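Local structure of protein SSD1 (7AM1) at residues K757-G761 / D762-L766; T790-A794 / D795-P799; N804-N808 / K809-T813; R873-D877 / N878-E882. The protein binds untranslated regions of yeast mRNAs and represses translation as a non-enzymatic member of the RNase II family. All coordinates share one frame; numbering follows the deposited sequence. Where two conformers were deposited one is given.

Interaction 1: K757-G761 / D762-L766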
loop_
_atom_site.group_PDB
_atom_site.type_symbol
_atom_site.label_atom_id
_atom_site.label_comp_id
_atom_site.label_asym_id
_atom_site.label_seq_id
_atom_site.Cartn_x
_atom_site.Cartn_y
_atom_site.Cartn_z
ATOM N N LYS A 757 -5.564 -6.337 12.915
ATOM C CA LYS A 757 -5.532 -7.792 12.977
ATOM C C LYS A 757 -6.804 -8.299 13.642
ATOM O O LYS A 757 -7.572 -7.536 14.230
ATOM C CB LYS A 757 -4.292 -8.290 13.729
ATOM C CG LYS A 757 -2.985 -7.998 13.012
ATOM C CD LYS A 757 -2.753 -8.965 11.866
ATOM C CE LYS A 757 -1.861 -8.363 10.786
ATOM N NZ LYS A 757 -2.665 -7.735 9.695
ATOM N N ARG A 758 -7.009 -9.611 13.559
ATOM C CA ARG A 758 -8.260 -10.235 13.968
ATOM C C ARG A 758 -8.033 -11.220 15.105
ATOM O O ARG A 758 -7.204 -12.130 14.993
ATOM C CB ARG A 758 -8.906 -10.947 12.777
ATOM C CG ARG A 758 -10.178 -11.710 13.111
ATOM C CD ARG A 758 -10.947 -12.048 11.846
ATOM N NE ARG A 758 -11.350 -10.827 11.151
ATOM C CZ ARG A 758 -11.690 -10.761 9.869
ATOM N NH1 ARG A 758 -11.681 -11.852 9.114
ATOM N NH2 ARG A 758 -12.040 -9.597 9.345
ATOM N N VAL A 759 -8.786 -11.039 16.188
ATOM C CA VAL A 759 -8.825 -11.992 17.289
ATOM C C VAL A 759 -9.860 -13.060 16.961
ATOM O O VAL A 759 -11.017 -12.745 16.655
ATOM C CB VAL A 759 -9.162 -11.291 18.615
ATOM C CG1 VAL A 759 -9.285 -12.317 19.741
ATOM C CG2 VAL A 759 -8.109 -10.236 18.949
ATOM N N HIS A 760 -9.441 -14.322 17.002
ATOM C CA HIS A 760 -10.311 -15.449 16.692
ATOM C C HIS A 760 -10.725 -16.167 17.970
ATOM O O HIS A 760 -9.875 -16.521 18.795
ATOM C CB HIS A 760 -9.607 -16.422 15.747
ATOM C CG HIS A 760 -9.306 -15.833 14.408
ATOM N ND1 HIS A 760 -10.230 -15.802 13.385
ATOM C CD2 HIS A 760 -8.195 -15.223 13.932
ATOM C CE1 HIS A 760 -9.694 -15.213 12.332
ATOM N NE2 HIS A 760 -8.462 -14.852 12.636
ATOM N N GLY A 761 -12.031 -16.392 18.123
ATOM C CA GLY A 761 -12.519 -17.078 19.306
ATOM C C GLY A 761 -11.937 -18.470 19.455
ATOM O O GLY A 761 -11.672 -18.926 20.571
ATOM N N ASP A 762 -11.729 -19.166 18.336
ATOM C CA ASP A 762 -11.212 -20.528 18.380
ATOM C C ASP A 762 -9.719 -20.588 18.679
ATOM O O ASP A 762 -9.129 -21.666 18.592
ATOM C CB ASP A 762 -11.512 -21.255 17.066
ATOM C CG ASP A 762 -10.805 -20.640 15.876
ATOM O OD1 ASP A 762 -9.888 -19.817 16.079
ATOM O OD2 ASP A 762 -11.179 -20.984 14.733
ATOM N N GLN A 763 -9.090 -19.460 18.999
ATOM C CA GLN A 763 -7.715 -19.458 19.485
ATOM C C GLN A 763 -7.634 -18.946 20.916
ATOM O O GLN A 763 -6.528 -18.763 21.442
ATOM C CB GLN A 763 -6.826 -18.639 18.550
ATOM C CG GLN A 763 -6.636 -19.329 17.203
ATOM C CD GLN A 763 -5.786 -18.533 16.240
ATOM O OE1 GLN A 763 -5.978 -17.327 16.076
ATOM N NE2 GLN A 763 -4.845 -19.207 15.586
ATOM N N LEU A 764 -8.778 -18.746 21.566
ATOM C CA LEU A 764 -8.854 -18.292 22.940
ATOM C C LEU A 764 -9.428 -19.388 23.836
ATOM O O LEU A 764 -10.261 -20.186 23.396
ATOM C CB LEU A 764 -9.732 -17.039 23.043
ATOM C CG LEU A 764 -9.292 -15.855 22.179
ATOM C CD1 LEU A 764 -10.292 -14.710 22.266
ATOM C CD2 LEU A 764 -7.899 -15.392 22.587
ATOM N N PRO A 765 -9.004 -19.453 25.105
ATOM C CA PRO A 765 -9.564 -20.459 26.019
ATOM C C PRO A 765 -10.977 -20.106 26.455
ATOM O O PRO A 765 -11.185 -19.565 27.547
ATOM C CB PRO A 765 -8.588 -20.442 27.202
ATOM C CG PRO A 765 -8.059 -19.027 27.209
ATOM C CD PRO A 765 -7.965 -18.628 25.751
ATOM N N LEU A 766 -11.953 -20.420 25.609
ATOM C CA LEU A 766 -13.342 -20.060 25.837
ATOM C C LEU A 766 -14.189 -21.294 26.111
ATOM O O LEU A 766 -13.844 -22.416 25.730
ATOM C CB LEU A 766 -13.918 -19.319 24.626
ATOM C CG LEU A 766 -13.199 -18.051 24.171
ATOM C CD1 LEU A 766 -13.879 -17.480 22.932
ATOM C CD2 LEU A 766 -13.162 -17.020 25.288
HETATM O O HOH W 1 -6.631 -14.981 17.465
#
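Two backbone bonds turn the chain as it leaves strand 755-760: Q763 N reaches back to H760 O (3.0 Å) and, one residue on, L764 N donates to G761 O at 3.1 Å. This short 3-10 turn makes the side chains of H760 and Q763 run alongside each other in the same direction, with ring and amide planes 79° apart. Q763 OE1 comes within 3.7 Å of H760 CD2, approaching the ring obliquely. A water ties the same pair together, accepting from H760 N and donating to Q763 OE1 (2.8 Å). The H760 ring itself is held from outside, by D154 at ND1 and E185 at NE2, while R758 CG rests over one face. D762 sets its CG between backbone N and carbonyl carbon (chi1 64°), which brings OD1 to 3.4 Å from H760 CB; its other oxygen, OD2, makes a salt bridge with R173. The side chains of L764 and V759 cross at about a right angle, CD1 of L764 3.6 Å from CG1 of V759. L766 CD1 lies against the carbonyl oxygen of G761. P765 then bends the chain in an inverse gamma turn. This is a tight 3-10 connection between strands 755-760 and 766-772 of two different sheets, in the region matching the DIS3L2 C-terminal family.

Interaction 2: T790-A794 / D795-P799; sequences TFIPA and DEKNP
The carboxylate of E796 lies against the ring of P793, the two side chains crossing at a slant, with E796 OE2 3.5 Å from P793 CG and E796 OE1 3.9 Å from P793 CD. With CG anti to the carbonyl carbon (chi1 -72°), E796 aims its extended chain across the P793 ring. Its two oxygens are gripped from elsewhere: OE1 by R803, OE2 by K178 and Q763 NE2. A glutamine in its place would probably leave R803 without its carboxylate mate and K178 with D795 alone of the two acids. Underneath runs a short 3-10 turn in the long loop between strand 777-782 and helix 814-827: E796 N bonds to P793 O at 3.0 Å, and K797 N makes a weak, longer bond to A794 O. On the exposed side I792 and K797 meet at about a right angle, I792 CG2 against K797 CG (3.8 Å). The lysine chain bends at chi3 (-105°), and this carries CE back to 3.8 Å from A794 CA. The carboxylate of D795 leaves the turn for other partners: OD1 pairs with K178 and OD2 accepts from Q172 NE2; K178 thus bridges the two acidic side chains of the turn.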
loop_
_atom_site.group_PDB
_atom_site.type_symbol
_atom_site.label_atom_id
_atom_site.label_comp_id
_atom_site.label_asym_id
_atom_site.label_seq_id
_atom_site.Cartn_x
_atom_site.Cartn_y
_atom_site.Cartn_z
ATOM N N THR A 790 -0.456 -18.272 26.985
ATOM C CA THR A 790 0.171 -19.584 26.899
ATOM C C THR A 790 -0.802 -20.656 26.423
ATOM O O THR A 790 -0.444 -21.839 26.402
ATOM C CB THR A 790 0.762 -19.966 28.259
ATOM O OG1 THR A 790 -0.271 -19.931 29.249
ATOM C CG2 THR A 790 1.872 -18.995 28.660
ATOM N N PHE A 791 -2.020 -20.281 26.046
ATOM C CA PHE A 791 -3.024 -21.269 25.680
ATOM C C PHE A 791 -2.724 -21.861 24.309
ATOM O O PHE A 791 -2.435 -21.135 23.353
ATOM C CB PHE A 791 -4.416 -20.640 25.688
ATOM C CG PHE A 791 -5.504 -21.570 25.235
ATOM C CD1 PHE A 791 -5.904 -22.630 26.035
ATOM C CD2 PHE A 791 -6.138 -21.375 24.019
ATOM C CE1 PHE A 791 -6.908 -23.483 25.626
ATOM C CE2 PHE A 791 -7.142 -22.224 23.604
ATOM C CZ PHE A 791 -7.530 -23.280 24.408
ATOM N N ILE A 792 -2.795 -23.183 24.214
ATOM C CA ILE A 792 -2.618 -23.892 22.953
ATOM C C ILE A 792 -3.946 -24.562 22.612
ATOM O O ILE A 792 -4.329 -25.541 23.271
ATOM C CB ILE A 792 -1.479 -24.919 23.032
ATOM C CG1 ILE A 792 -0.143 -24.204 23.251
ATOM C CG2 ILE A 792 -1.451 -25.780 21.774
ATOM C CD1 ILE A 792 0.962 -25.111 23.750
ATOM N N PRO A 793 -4.687 -24.073 21.617
ATOM C CA PRO A 793 -5.942 -24.736 21.246
ATOM C C PRO A 793 -5.698 -26.204 20.929
ATOM O O PRO A 793 -4.702 -26.563 20.300
ATOM C CB PRO A 793 -6.405 -23.956 20.008
ATOM C CG PRO A 793 -5.739 -22.653 20.108
ATOM C CD PRO A 793 -4.416 -22.903 20.765
ATOM N N ALA A 794 -6.639 -27.052 21.347
ATOM C CA ALA A 794 -6.474 -28.489 21.160
ATOM C C ALA A 794 -6.258 -28.844 19.695
ATOM O O ALA A 794 -5.446 -29.719 19.373
ATOM C CB ALA A 794 -7.690 -29.231 21.715
ATOM N N ASP A 795 -6.977 -28.178 18.789
ATOM C CA ASP A 795 -6.887 -28.517 17.377
ATOM C C ASP A 795 -5.573 -28.087 16.740
ATOM O O ASP A 795 -5.315 -28.468 15.593
ATOM C CB ASP A 795 -8.062 -27.903 16.609
ATOM C CG ASP A 795 -8.060 -26.386 16.645
ATOM O OD1 ASP A 795 -7.107 -25.771 16.129
ATOM O OD2 ASP A 795 -9.029 -25.806 17.173
ATOM N N GLU A 796 -4.735 -27.327 17.447
ATOM C CA GLU A 796 -3.463 -26.869 16.902
ATOM C C GLU A 796 -2.280 -27.725 17.338
ATOM O O GLU A 796 -1.141 -27.406 16.985
ATOM C CB GLU A 796 -3.214 -25.406 17.298
ATOM C CG GLU A 796 -4.105 -24.419 16.568
ATOM C CD GLU A 796 -3.806 -22.970 16.916
ATOM O OE1 GLU A 796 -2.666 -22.664 17.325
ATOM O OE2 GLU A 796 -4.722 -22.133 16.771
ATOM N N LYS A 797 -2.516 -28.801 18.087
ATOM C CA LYS A 797 -1.476 -29.783 18.366
ATOM C C LYS A 797 -1.381 -30.841 17.276
ATOM O O LYS A 797 -0.470 -31.675 17.314
ATOM C CB LYS A 797 -1.717 -30.436 19.731
ATOM C CG LYS A 797 -1.516 -29.463 20.896
ATOM C CD LYS A 797 -1.872 -30.080 22.241
ATOM C CE LYS A 797 -3.202 -29.571 22.764
ATOM N NZ LYS A 797 -3.471 -30.065 24.146
ATOM N N ASN A 798 -2.302 -30.814 16.319
ATOM C CA ASN A 798 -2.222 -31.651 15.132
ATOM C C ASN A 798 -0.958 -31.311 14.349
ATOM O O ASN A 798 -0.663 -30.125 14.146
ATOM C CB ASN A 798 -3.470 -31.399 14.281
ATOM C CG ASN A 798 -3.490 -32.195 12.991
ATOM O OD1 ASN A 798 -2.508 -32.828 12.608
ATOM N ND2 ASN A 798 -4.619 -32.140 12.296
ATOM N N PRO A 799 -0.184 -32.303 13.894
ATOM C CA PRO A 799 0.973 -31.986 13.038
ATOM C C PRO A 799 0.598 -31.305 11.728
ATOM O O PRO A 799 1.494 -30.806 11.036
ATOM C CB PRO A 799 1.620 -33.357 12.789
ATOM C CG PRO A 799 0.530 -34.355 13.065
ATOM C CD PRO A 799 -0.293 -33.750 14.160
#

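Interaction 3: N804-N808 / K809-T813; sequences NSIKN and KFRST
K809 folds its side chain back over the preceding residues and puts NZ on I806 O, 2.8 Å away and nearly in line with the C=O bond. The shape of the lysine explains the reach: CG stands anti to the carbonyl carbon (chi1 -66°), the chain runs extended to CE, and a bend at chi4 (69°) swings NZ inward. On the way CG passes 3.2 Å from I806 O and CE 3.3 Å from the same oxygen, so the aliphatic chain curls round this carbonyl. The I806 side chain crosses it at a slant, CG2 4.2 Å from K809 CG. A water accepts from K809 N and donates to K807 O, bridging a pair whose direct bond is long and weak.

R811 takes another course. In one of its two conformers the chain bends at chi2 (90°), and NH1 returns to K809 O at 3.2 Å, an oxygen lying near the guanidinium plane. NH2 of this conformer makes a salt bridge with E896, while the amide of N808 bonds to the backbone of A895 and V897, fastening the loop to the end of strand 888-896. Chemically, then, K809 ties the loop back to I806 O, where the carbonyl dipole probably steadies the ammonium group, while R811, in the conformer described, holds the carbonyl of K809 two residues before it and has its charge met by E896.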
loop_
_atom_site.group_PDB
_atom_site.type_symbol
_atom_site.label_atom_id
_atom_site.label_comp_id
_atom_site.label_asym_id
_atom_site.label_seq_id
_atom_site.Cartn_x
_atom_site.Cartn_y
_atom_site.Cartn_z
ATOM N N ASN A 804 2.865 -26.294 14.207
ATOM C CA ASN A 804 3.967 -27.248 14.214
ATOM C C ASN A 804 5.204 -26.681 13.535
ATOM O O ASN A 804 6.328 -27.083 13.853
ATOM C CB ASN A 804 3.528 -28.537 13.519
ATOM C CG ASN A 804 4.238 -29.760 14.053
ATOM O OD1 ASN A 804 4.345 -29.953 15.265
ATOM N ND2 ASN A 804 4.726 -30.602 13.147
ATOM N N SER A 805 5.021 -25.746 12.610
ATOM C CA SER A 805 6.118 -25.114 11.889
ATOM C C SER A 805 6.569 -23.802 12.520
ATOM O O SER A 805 7.455 -23.139 11.970
ATOM C CB SER A 805 5.710 -24.879 10.431
ATOM O OG SER A 805 4.653 -23.941 10.350
ATOM N N ILE A 806 5.994 -23.415 13.658
ATOM C CA ILE A 806 6.424 -22.194 14.326
ATOM C C ILE A 806 7.788 -22.414 14.955
ATOM O O ILE A 806 7.991 -23.362 15.727
ATOM C CB ILE A 806 5.400 -21.771 15.394
ATOM C CG1 ILE A 806 4.091 -21.334 14.741
ATOM C CG2 ILE A 806 5.984 -20.687 16.294
ATOM C CD1 ILE A 806 3.001 -21.030 15.755
ATOM N N LYS A 807 8.741 -21.552 14.606
ATOM C CA LYS A 807 10.093 -21.655 15.141
ATOM C C LYS A 807 10.223 -20.963 16.495
ATOM O O LYS A 807 11.075 -21.349 17.303
ATOM C CB LYS A 807 11.087 -21.089 14.127
ATOM C CG LYS A 807 11.117 -21.877 12.817
ATOM C CD LYS A 807 12.476 -21.795 12.140
ATOM C CE LYS A 807 12.524 -22.633 10.865
ATOM N NZ LYS A 807 11.710 -22.043 9.758
ATOM N N ASN A 808 9.458 -19.899 16.734
ATOM C CA ASN A 808 9.525 -19.149 17.990
ATOM C C ASN A 808 8.346 -19.566 18.866
ATOM O O ASN A 808 7.353 -18.853 19.005
ATOM C CB ASN A 808 9.548 -17.649 17.709
ATOM C CG ASN A 808 8.328 -17.170 16.925
ATOM O OD1 ASN A 808 7.846 -17.844 16.009
ATOM N ND2 ASN A 808 7.856 -15.972 17.255
ATOM N N LYS A 809 8.482 -20.732 19.498
ATOM C CA LYS A 809 7.356 -21.341 20.196
ATOM C C LYS A 809 7.155 -20.843 21.625
ATOM O O LYS A 809 6.072 -21.047 22.182
ATOM C CB LYS A 809 7.531 -22.865 20.254
ATOM C CG LYS A 809 7.469 -23.571 18.904
ATOM C CD LYS A 809 7.171 -25.052 19.080
ATOM C CE LYS A 809 6.968 -25.744 17.738
ATOM N NZ LYS A 809 8.248 -25.816 16.989
ATOM N N PHE A 810 8.123 -20.154 22.222
ATOM C CA PHE A 810 8.042 -19.875 23.650
ATOM C C PHE A 810 7.204 -18.633 23.926
ATOM O O PHE A 810 7.389 -17.588 23.293
ATOM C CB PHE A 810 9.438 -19.687 24.248
ATOM C CG PHE A 810 9.412 -19.169 25.657
ATOM C CD1 PHE A 810 8.969 -19.974 26.693
ATOM C CD2 PHE A 810 9.800 -17.873 25.938
ATOM C CE1 PHE A 810 8.926 -19.501 27.987
ATOM C CE2 PHE A 810 9.759 -17.390 27.230
ATOM C CZ PHE A 810 9.320 -18.204 28.256
ATOM N N ARG A 811 6.257 -18.766 24.858
ATOM C CA ARG A 811 5.440 -17.657 25.330
ATOM C C ARG A 811 5.473 -17.623 26.850
ATOM O O ARG A 811 5.185 -18.631 27.505
ATOM C CB ARG A 811 3.983 -17.771 24.863
ATOM C CG ARG A 811 3.721 -17.307 23.441
ATOM C CD ARG A 811 3.888 -18.435 22.450
ATOM N NE ARG A 811 3.096 -18.202 21.249
ATOM C CZ ARG A 811 3.004 -19.055 20.235
ATOM N NH1 ARG A 811 3.662 -20.206 20.273
ATOM N NH2 ARG A 811 2.253 -18.751 19.183
ATOM N N SER A 812 5.811 -16.465 27.402
ATOM C CA SER A 812 5.744 -16.239 28.839
ATOM C C SER A 812 4.292 -16.035 29.276
ATOM O O SER A 812 3.379 -15.921 28.455
ATOM C CB SER A 812 6.562 -15.013 29.231
ATOM O OG SER A 812 5.884 -13.836 28.827
ATOM N N THR A 813 4.073 -16.013 30.588
ATOM C CA THR A 813 2.742 -15.707 31.083
ATOM C C THR A 813 2.432 -14.225 30.854
ATOM O O THR A 813 3.332 -13.388 30.729
ATOM C CB THR A 813 2.627 -15.988 32.579
ATOM O OG1 THR A 813 3.435 -15.037 33.285
ATOM C CG2 THR A 813 3.079 -17.407 32.921
HETATM O O HOH W 2 10.826 -22.198 19.812
#

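Interaction 4: R873-D877 / N878-E882; sequences RIEND and NYIQE
R873 NH1 makes a salt bridge to E882 OE2 across the hairpin at 2.7 Å, guanidinium and carboxylate planes standing 79° apart. A second salt bridge joins R873 NE to E875 OE2 (2.9 Å), which lies in the guanidinium plane but is met from above the carboxylate; R873, E875 and E882 thus form a network. With CG of R873 set between backbone N and carbonyl carbon (chi1 63°), the extended chain rises from the sheet on the side of E875 and I880, where I880 CG2 lies over one guanidinium face, 3.6 Å from R873 NH1. A leucine at R873 would probably leave E875 and E882 without the positive charge between them. On the other face I874 CG1 packs obliquely on the Y879 ring, 3.9 Å from CD2, and D877 O approaches ring atom CD1. R873 and I880 form an antiparallel hydrogen-bonded pair, with I880 N to R873 O at 2.8 Å; E875 and N878 form the next, closing on a type II' turn through N876 and D877. The hairpin is the edge of an antiparallel five-stranded sheet: strand 872-875 lies outermost, while strand 878-884 pairs on its far side with strand 777-782, and the Y879 ring meets F912 edge-to-face.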
loop_
_atom_site.group_PDB
_atom_site.type_symbol
_atom_site.label_atom_id
_atom_site.label_comp_id
_atom_site.label_asym_id
_atom_site.label_seq_id
_atom_site.Cartn_x
_atom_site.Cartn_y
_atom_site.Cartn_z
ATOM N N ARG A 873 -18.153 -9.471 33.624
ATOM C CA ARG A 873 -19.137 -9.789 34.647
ATOM C C ARG A 873 -19.218 -11.297 34.835
ATOM O O ARG A 873 -18.937 -12.073 33.916
ATOM C CB ARG A 873 -20.520 -9.231 34.308
ATOM C CG ARG A 873 -21.148 -9.801 33.060
ATOM C CD ARG A 873 -22.386 -9.003 32.687
ATOM N NE ARG A 873 -23.296 -9.778 31.851
ATOM C CZ ARG A 873 -23.264 -9.803 30.522
ATOM N NH1 ARG A 873 -22.360 -9.093 29.856
ATOM N NH2 ARG A 873 -24.138 -10.545 29.855
ATOM N N ILE A 874 -19.605 -11.693 36.043
ATOM C CA ILE A 874 -19.692 -13.092 36.440
ATOM C C ILE A 874 -21.156 -13.397 36.716
ATOM O O ILE A 874 -21.746 -12.832 37.646
ATOM C CB ILE A 874 -18.817 -13.378 37.672
ATOM C CG1 ILE A 874 -17.350 -13.097 37.339
ATOM C CG2 ILE A 874 -19.005 -14.821 38.145
ATOM C CD1 ILE A 874 -16.419 -13.168 38.525
ATOM N N GLU A 875 -21.741 -14.286 35.914
ATOM C CA GLU A 875 -23.133 -14.704 36.078
ATOM C C GLU A 875 -23.114 -16.184 36.446
ATOM O O GLU A 875 -23.027 -17.049 35.567
ATOM C CB GLU A 875 -23.940 -14.468 34.805
ATOM C CG GLU A 875 -23.812 -13.075 34.221
ATOM C CD GLU A 875 -24.772 -12.839 33.069
ATOM O OE1 GLU A 875 -25.086 -13.807 32.344
ATOM O OE2 GLU A 875 -25.227 -11.687 32.902
ATOM N N ASN A 876 -23.212 -16.474 37.746
ATOM C CA ASN A 876 -23.062 -17.851 38.211
ATOM C C ASN A 876 -21.745 -18.394 37.659
ATOM O O ASN A 876 -20.682 -17.878 38.020
ATOM C CB ASN A 876 -24.304 -18.671 37.852
ATOM C CG ASN A 876 -25.391 -18.568 38.935
ATOM O OD1 ASN A 876 -25.267 -17.775 39.873
ATOM N ND2 ASN A 876 -26.460 -19.346 38.794
ATOM N N ASP A 877 -21.769 -19.411 36.805
ATOM C CA ASP A 877 -20.521 -19.979 36.304
ATOM C C ASP A 877 -20.084 -19.399 34.961
ATOM O O ASP A 877 -19.111 -19.889 34.379
ATOM C CB ASP A 877 -20.637 -21.504 36.205
ATOM C CG ASP A 877 -20.695 -22.169 37.564
ATOM O OD1 ASP A 877 -19.847 -21.835 38.418
ATOM O OD2 ASP A 877 -21.583 -23.020 37.784
ATOM N N ASN A 878 -20.767 -18.373 34.460
ATOM C CA ASN A 878 -20.349 -17.693 33.238
ATOM C C ASN A 878 -19.416 -16.531 33.567
ATOM O O ASN A 878 -19.758 -15.656 34.369
ATOM C CB ASN A 878 -21.559 -17.203 32.442
ATOM C CG ASN A 878 -22.267 -18.331 31.713
ATOM O OD1 ASN A 878 -21.621 -19.232 31.176
ATOM N ND2 ASN A 878 -23.594 -18.281 31.680
ATOM N N TYR A 879 -18.237 -16.532 32.948
ATOM C CA TYR A 879 -17.229 -15.484 33.122
ATOM C C TYR A 879 -17.174 -14.695 31.814
ATOM O O TYR A 879 -16.453 -15.049 30.880
ATOM C CB TYR A 879 -15.885 -16.103 33.494
ATOM C CG TYR A 879 -15.954 -16.880 34.793
ATOM C CD1 TYR A 879 -16.375 -18.202 34.808
ATOM C CD2 TYR A 879 -15.626 -16.284 36.004
ATOM C CE1 TYR A 879 -16.455 -18.916 35.992
ATOM C CE2 TYR A 879 -15.702 -16.993 37.198
ATOM C CZ TYR A 879 -16.118 -18.307 37.183
ATOM O OH TYR A 879 -16.199 -19.020 38.359
ATOM N N ILE A 880 -17.929 -13.598 31.770
ATOM C CA ILE A 880 -18.285 -12.927 30.526
ATOM C C ILE A 880 -17.461 -11.661 30.354
ATOM O O ILE A 880 -17.354 -10.846 31.279
ATOM C CB ILE A 880 -19.790 -12.594 30.496
ATOM C CG1 ILE A 880 -20.615 -13.871 30.658
ATOM C CG2 ILE A 880 -20.141 -11.846 29.218
ATOM C CD1 ILE A 880 -22.113 -13.641 30.664
ATOM N N GLN A 881 -16.893 -11.489 29.160
ATOM C CA GLN A 881 -16.275 -10.238 28.737
ATOM C C GLN A 881 -17.045 -9.700 27.539
ATOM O O GLN A 881 -17.311 -10.444 26.588
ATOM C CB GLN A 881 -14.800 -10.427 28.365
ATOM C CG GLN A 881 -14.108 -9.130 27.957
ATOM C CD GLN A 881 -12.694 -9.347 27.454
ATOM O OE1 GLN A 881 -12.254 -10.482 27.276
ATOM N NE2 GLN A 881 -11.975 -8.253 27.217
ATOM N N GLU A 882 -17.405 -8.419 27.587
ATOM C CA GLU A 882 -18.098 -7.768 26.484
ATOM C C GLU A 882 -17.087 -7.104 25.556
ATOM O O GLU A 882 -16.201 -6.373 26.012
ATOM C CB GLU A 882 -19.090 -6.722 26.994
ATOM C CG GLU A 882 -20.027 -7.209 28.077
ATOM C CD GLU A 882 -21.064 -6.165 28.450
ATOM O OE1 GLU A 882 -20.868 -4.979 28.100
ATOM O OE2 GLU A 882 -22.070 -6.529 29.095
#

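Overall arrangement
Along the chain the four contacts follow one another, all on one side of the chain's centre. Interactions 1, 2 and 3 belong to the DIS3L2 C-terminal region. Interactions 1 and 2 have centres about 12 Å apart and touch, through a probable hydrogen bond from Q763 NE2 to E796 OE2 and the packing of F791 on L764 and P765; interactions 2 and 3, about 11 Å apart, share one long loop and meet where T790 packs against R811 and S812. Interaction 4 stands about 17 Å from interaction 1 and about 30 Å from interaction 3 between centres. The 783-813 loop thus packs on the 3-10 turn after strand 755-760, and the hairpin edges the sheet of strand 766-772, which starts at the last residue of interaction 1.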